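Long-range contacts in esterase D (Lactobacillus rhamnosus, PDB 3E1G), which probably hydrolyses carboxylic esters, as a serine hydrolase of the alpha/beta-hydrolase fold: residues V26-Y31 / Y53-S58; F98-G103 / A224-T229. All coordinates share one frame; numbering follows the deposited sequence.

Interaction 1: residues V26-Y31 / Y53-S58. With DEP (diethyl phosphonate), chain B.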
# COMPACT_ATOMS: atom_id res chain seq x y z
N VAL A 26 -6.98 2.07 -8.25
CA VAL A 26 -6.78 0.90 -7.42
C VAL A 26 -5.95 1.29 -6.18
O VAL A 26 -4.95 2.02 -6.31
CB VAL A 26 -6.03 -0.26 -8.22
CG1 VAL A 26 -5.55 -1.34 -7.28
CG2 VAL A 26 -6.97 -0.86 -9.30
N LEU A 27 -6.49 1.00 -4.98
CA LEU A 27 -5.82 1.38 -3.70
C LEU A 27 -5.49 0.13 -2.91
O LEU A 27 -6.32 -0.77 -2.82
CB LEU A 27 -6.71 2.33 -2.86
CG LEU A 27 -7.07 3.70 -3.47
CD1 LEU A 27 -8.13 4.46 -2.55
CD2 LEU A 27 -5.85 4.55 -3.69
N LEU A 28 -4.20 -0.07 -2.70
CA LEU A 28 -3.69 -1.33 -2.11
C LEU A 28 -3.23 -1.07 -0.72
O LEU A 28 -2.39 -0.23 -0.50
CB LEU A 28 -2.53 -1.92 -2.97
CG LEU A 28 -2.82 -2.22 -4.49
CD1 LEU A 28 -1.56 -2.71 -5.20
CD2 LEU A 28 -4.02 -3.26 -4.69
N HIS A 29 -3.70 -1.88 0.21
CA HIS A 29 -3.60 -1.57 1.61
C HIS A 29 -2.28 -2.14 2.24
O HIS A 29 -1.42 -2.63 1.53
CB HIS A 29 -4.86 -2.10 2.36
CG HIS A 29 -4.98 -3.60 2.38
ND1 HIS A 29 -4.22 -4.39 3.23
CD2 HIS A 29 -5.92 -4.43 1.86
CE1 HIS A 29 -4.72 -5.61 3.27
NE2 HIS A 29 -5.71 -5.68 2.39
N ALA A 30 -2.08 -1.85 3.51
CA ALA A 30 -0.80 -2.15 4.21
C ALA A 30 -0.80 -3.53 4.82
O ALA A 30 -1.85 -4.21 4.90
CB ALA A 30 -0.52 -1.09 5.31
N TYR A 31 0.41 -4.00 5.16
CA TYR A 31 0.62 -5.24 5.87
C TYR A 31 0.04 -5.14 7.33
O TYR A 31 0.26 -4.17 8.02
CB TYR A 31 2.14 -5.54 5.91
CG TYR A 31 2.53 -6.83 6.58
CD1 TYR A 31 2.22 -8.07 6.02
CD2 TYR A 31 3.34 -6.81 7.76
CE1 TYR A 31 2.64 -9.29 6.66
CE2 TYR A 31 3.88 -7.98 8.30
CZ TYR A 31 3.55 -9.21 7.75
OH TYR A 31 4.01 -10.34 8.39
N TYR A 53 -11.29 1.00 -6.49
CA TYR A 53 -11.38 -0.37 -6.05
C TYR A 53 -10.32 -0.69 -5.01
O TYR A 53 -9.14 -0.40 -5.19
CB TYR A 53 -11.24 -1.28 -7.22
CG TYR A 53 -11.26 -2.75 -6.89
CD1 TYR A 53 -12.26 -3.29 -6.13
CD2 TYR A 53 -10.38 -3.61 -7.51
CE1 TYR A 53 -12.32 -4.68 -5.89
CE2 TYR A 53 -10.37 -4.96 -7.21
CZ TYR A 53 -11.34 -5.49 -6.42
OH TYR A 53 -11.42 -6.82 -6.31
N VAL A 54 -10.77 -1.24 -3.87
CA VAL A 54 -9.89 -1.57 -2.76
C VAL A 54 -10.03 -3.02 -2.42
O VAL A 54 -10.97 -3.42 -1.67
CB VAL A 54 -10.22 -0.73 -1.50
CG1 VAL A 54 -9.13 -0.97 -0.37
CG2 VAL A 54 -10.34 0.75 -1.85
N PRO A 55 -9.11 -3.86 -2.93
CA PRO A 55 -9.19 -5.27 -2.66
C PRO A 55 -8.70 -5.59 -1.25
O PRO A 55 -8.03 -4.74 -0.63
CB PRO A 55 -8.27 -5.90 -3.73
CG PRO A 55 -7.28 -4.84 -4.04
CD PRO A 55 -7.98 -3.52 -3.83
N LEU A 56 -9.00 -6.81 -0.79
CA LEU A 56 -8.50 -7.35 0.46
C LEU A 56 -7.43 -8.39 0.19
O LEU A 56 -7.66 -9.32 -0.56
CB LEU A 56 -9.66 -8.02 1.25
CG LEU A 56 -9.31 -8.82 2.49
CD1 LEU A 56 -8.75 -7.90 3.58
CD2 LEU A 56 -10.55 -9.61 3.01
N PHE A 57 -6.25 -8.23 0.79
CA PHE A 57 -5.13 -9.22 0.60
C PHE A 57 -5.38 -10.48 1.45
O PHE A 57 -5.97 -10.40 2.51
CB PHE A 57 -3.79 -8.61 1.01
CG PHE A 57 -3.28 -7.56 0.06
CD1 PHE A 57 -3.28 -7.78 -1.31
CD2 PHE A 57 -2.83 -6.35 0.53
CE1 PHE A 57 -2.83 -6.83 -2.16
CE2 PHE A 57 -2.20 -5.45 -0.33
CZ PHE A 57 -2.22 -5.68 -1.66
N SER A 58 -5.03 -11.65 0.93
CA SER A 58 -5.27 -12.91 1.64
C SER A 58 -4.61 -12.86 2.99
O SER A 58 -3.49 -12.35 3.11
CB SER A 58 -4.72 -14.15 0.84
OG SER A 58 -5.46 -14.38 -0.38
C1 DEP B . 6.04 -2.67 4.38
C2 DEP B . 6.64 -4.07 4.21
C3 DEP B . 2.73 -1.44 7.95
C4 DEP B . 2.90 -2.50 9.02
O1 DEP B . 5.20 -2.66 5.55
O2 DEP B . 3.92 -1.38 7.16
O3 DEP B . 2.60 -2.58 5.19
P DEP B . 3.90 -1.77 5.61
O HOH W 1 -6.23 -2.69 -0.81

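Interaction 2: residues F98-G103 / A224-T229. With DEP (diethyl phosphonate), chain B.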
# COMPACT_ATOMS: atom_id res chain seq x y z
N PHE A 98 -2.24 3.14 -6.56
CA PHE A 98 -1.51 3.62 -5.38
C PHE A 98 -1.55 2.56 -4.26
O PHE A 98 -2.51 1.81 -4.14
CB PHE A 98 -2.14 4.93 -4.86
CG PHE A 98 -2.19 6.04 -5.92
CD1 PHE A 98 -1.09 6.82 -6.17
CD2 PHE A 98 -3.37 6.38 -6.53
CE1 PHE A 98 -1.19 7.93 -6.98
CE2 PHE A 98 -3.42 7.43 -7.47
CZ PHE A 98 -2.36 8.18 -7.68
N GLY A 99 -0.53 2.55 -3.43
CA GLY A 99 -0.45 1.61 -2.34
C GLY A 99 0.24 2.17 -1.10
O GLY A 99 1.12 3.02 -1.19
N LEU A 100 -0.30 1.78 0.07
CA LEU A 100 0.26 2.12 1.41
C LEU A 100 1.21 1.02 1.81
O LEU A 100 0.82 -0.18 1.82
CB LEU A 100 -0.91 2.17 2.42
CG LEU A 100 -0.90 2.98 3.73
CD1 LEU A 100 -1.83 2.28 4.77
CD2 LEU A 100 0.40 3.24 4.28
N SER A 101 2.44 1.38 2.16
CA SER A 101 3.43 0.43 2.69
C SER A 101 3.52 -0.86 1.83
O SER A 101 3.91 -0.81 0.71
CB SER A 101 3.11 0.13 4.14
OG SER A 101 4.24 -0.38 4.84
N LEU A 102 3.06 -1.98 2.35
CA LEU A 102 3.08 -3.26 1.56
C LEU A 102 2.45 -3.09 0.17
O LEU A 102 3.03 -3.50 -0.87
CB LEU A 102 2.32 -4.35 2.32
CG LEU A 102 2.19 -5.72 1.60
CD1 LEU A 102 3.58 -6.46 1.52
CD2 LEU A 102 1.08 -6.63 2.33
N GLY A 103 1.28 -2.46 0.14
CA GLY A 103 0.56 -2.21 -1.10
C GLY A 103 1.37 -1.37 -2.08
O GLY A 103 1.20 -1.50 -3.26
N ALA A 224 3.53 13.60 10.60
CA ALA A 224 2.60 12.51 10.51
C ALA A 224 3.31 11.22 10.81
O ALA A 224 4.39 10.93 10.26
CB ALA A 224 1.97 12.46 9.15
N LYS A 225 2.61 10.35 11.49
CA LYS A 225 3.02 9.00 11.60
C LYS A 225 2.67 8.21 10.30
O LYS A 225 2.28 8.80 9.26
CB LYS A 225 2.37 8.39 12.82
CG LYS A 225 2.75 9.09 14.16
N HIS A 226 2.94 6.91 10.33
CA HIS A 226 3.06 6.06 9.09
C HIS A 226 1.78 6.10 8.20
O HIS A 226 1.86 6.30 6.99
CB HIS A 226 3.35 4.63 9.50
CG HIS A 226 3.42 3.68 8.36
ND1 HIS A 226 4.41 3.75 7.40
CD2 HIS A 226 2.69 2.58 8.07
CE1 HIS A 226 4.26 2.75 6.55
NE2 HIS A 226 3.20 2.05 6.91
N VAL A 227 0.62 5.77 8.79
CA VAL A 227 -0.60 5.57 8.03
C VAL A 227 -1.23 6.91 7.67
O VAL A 227 -2.30 7.25 8.12
CB VAL A 227 -1.62 4.64 8.77
CG1 VAL A 227 -2.78 4.26 7.83
CG2 VAL A 227 -0.91 3.37 9.30
N ILE A 228 -0.62 7.56 6.68
CA ILE A 228 -0.94 8.89 6.36
C ILE A 228 -2.30 8.95 5.60
O ILE A 228 -2.80 10.05 5.29
CB ILE A 228 0.19 9.55 5.49
CG1 ILE A 228 0.64 8.61 4.35
CG2 ILE A 228 1.38 9.93 6.34
CD1 ILE A 228 1.39 9.36 3.19
N THR A 229 -2.84 7.79 5.25
CA THR A 229 -4.15 7.72 4.62
C THR A 229 -5.28 7.91 5.66
O THR A 229 -6.42 8.19 5.31
CB THR A 229 -4.35 6.39 3.86
OG1 THR A 229 -4.02 5.29 4.71
CG2 THR A 229 -3.46 6.35 2.64
C1 DEP B . 6.04 -2.67 4.38
C2 DEP B . 6.64 -4.07 4.21
C3 DEP B . 2.73 -1.44 7.95
C4 DEP B . 2.90 -2.50 9.02
O1 DEP B . 5.20 -2.66 5.55
O2 DEP B . 3.92 -1.38 7.16
O3 DEP B . 2.60 -2.58 5.19
P DEP B . 3.90 -1.77 5.61

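Interaction 1: residues V26-Y31 / Y53-S58
V26 pairs with Y53 on parallel strands, and the Y53 carbonyl is used twice: L27 N donates straight to Y53 O (3.0 Å), while the V26 CA-H leans on the same oxygen. L27 then sets its CB against V54 CG2, and its carbonyl rests on P55 CD. Beyond this the strands part, and a water takes over the pairing, donating to L27 O and P55 O and weakly accepting from H29 N. L28 reaches with CD2 to P55 CG, 3.7 Å away, and lays its CB against F57 CZ. H29 ties the segments together where the strands have parted. With CG between the backbone N and the carbonyl carbon (chi1 66°), its ring swings over to F57, whose backbone N donates to H29 NE2 at 3.1 Å, 29° out of the imidazole plane. ND1 donates to A30 O, so both ring nitrogens are held, and the F57 ring turns its edge to one imidazole face, centroids 4.6 Å apart. With the imidazole gone, as in an alanine here, F57 N would probably lose its acceptor and the F57 edge the face it packs on. Y31 N donates to DEP O3, consistent with an oxyanion-hole role. The pair belongs to a beta-alpha-beta unit, with helix 39-47 packed on L27, helix 74-89 on V26, Y53 and F57, and strand 94-100 bonded to the other edge of strand 23-28.

Interaction 2: residues F98-G103 / A224-T229
S101 and H226 meet at the bound diethyl phosphonate, and the serine carries it: S101 OG is joined covalently to DEP P at 1.6 Å, the kind of adduct expected of a nucleophilic serine. OG stands anti to the S101 backbone N (chi1 -159°), a torsion that carries it to the phosphorus, across the line to the imidazole edge. H226 presents the NE2 edge of its ring, with S101 CB lying in the ring plane and S101 CB and OG both 3.4 Å from H226 NE2. The ester oxygen DEP O2 is close to the same nitrogen, 3.5 Å from H226 NE2. The phosphoryl oxygen is gripped by backbone: L102 N donates to DEP O3 at 2.9 Å, one arm consistent with an oxyanion hole.

Behind the serine, L100 fills the angle between the two segments. Its branches divide the work: CD2 leans obliquely on the imidazole, 4.0 Å from H226 NE2, while CD1 meets V227 CG1 at 3.8 Å and also touches T229 OG1. That threonine hydroxyl has its polar partner in D37 O. The histidine is fixed from its far side, where ND1 bonds D195 OD2, completing the predicted Ser-His-Asp triad, while H226 N and O are bonded to E196 and S124.

S101 itself has phi 48° and psi -110°, the strained backbone of a nucleophile elbow. G99 and G103 close up beneath it; a CB on G99 would run into G103 O. The elbow joins strand 94-100 to helix 102-113, while the histidine loop lies between strand 216-221 and helix 234-247, with T229 and I228 packed on that helix and on F123 of strand 119-123.

Overall arrangement
From the N terminus, strand 23-28 runs into the loop ending at Y31, and interaction 1 closes when the chain returns through helix 39-47 to strand 51-54. Only then does interaction 2 open, at the end of strand 94-100, and it closes some 120 residues later in the loop before helix 234-247. The two are therefore in series, neither nested nor crossed. They join through the sheet, strand to neighbouring strand, where L28 N and V26 O pair with F98 O and F98 N. At the ends of these strands both reach the phosphonate, so the beta-alpha-beta unit 23-54 and the late histidine loop converge on the same predicted active site.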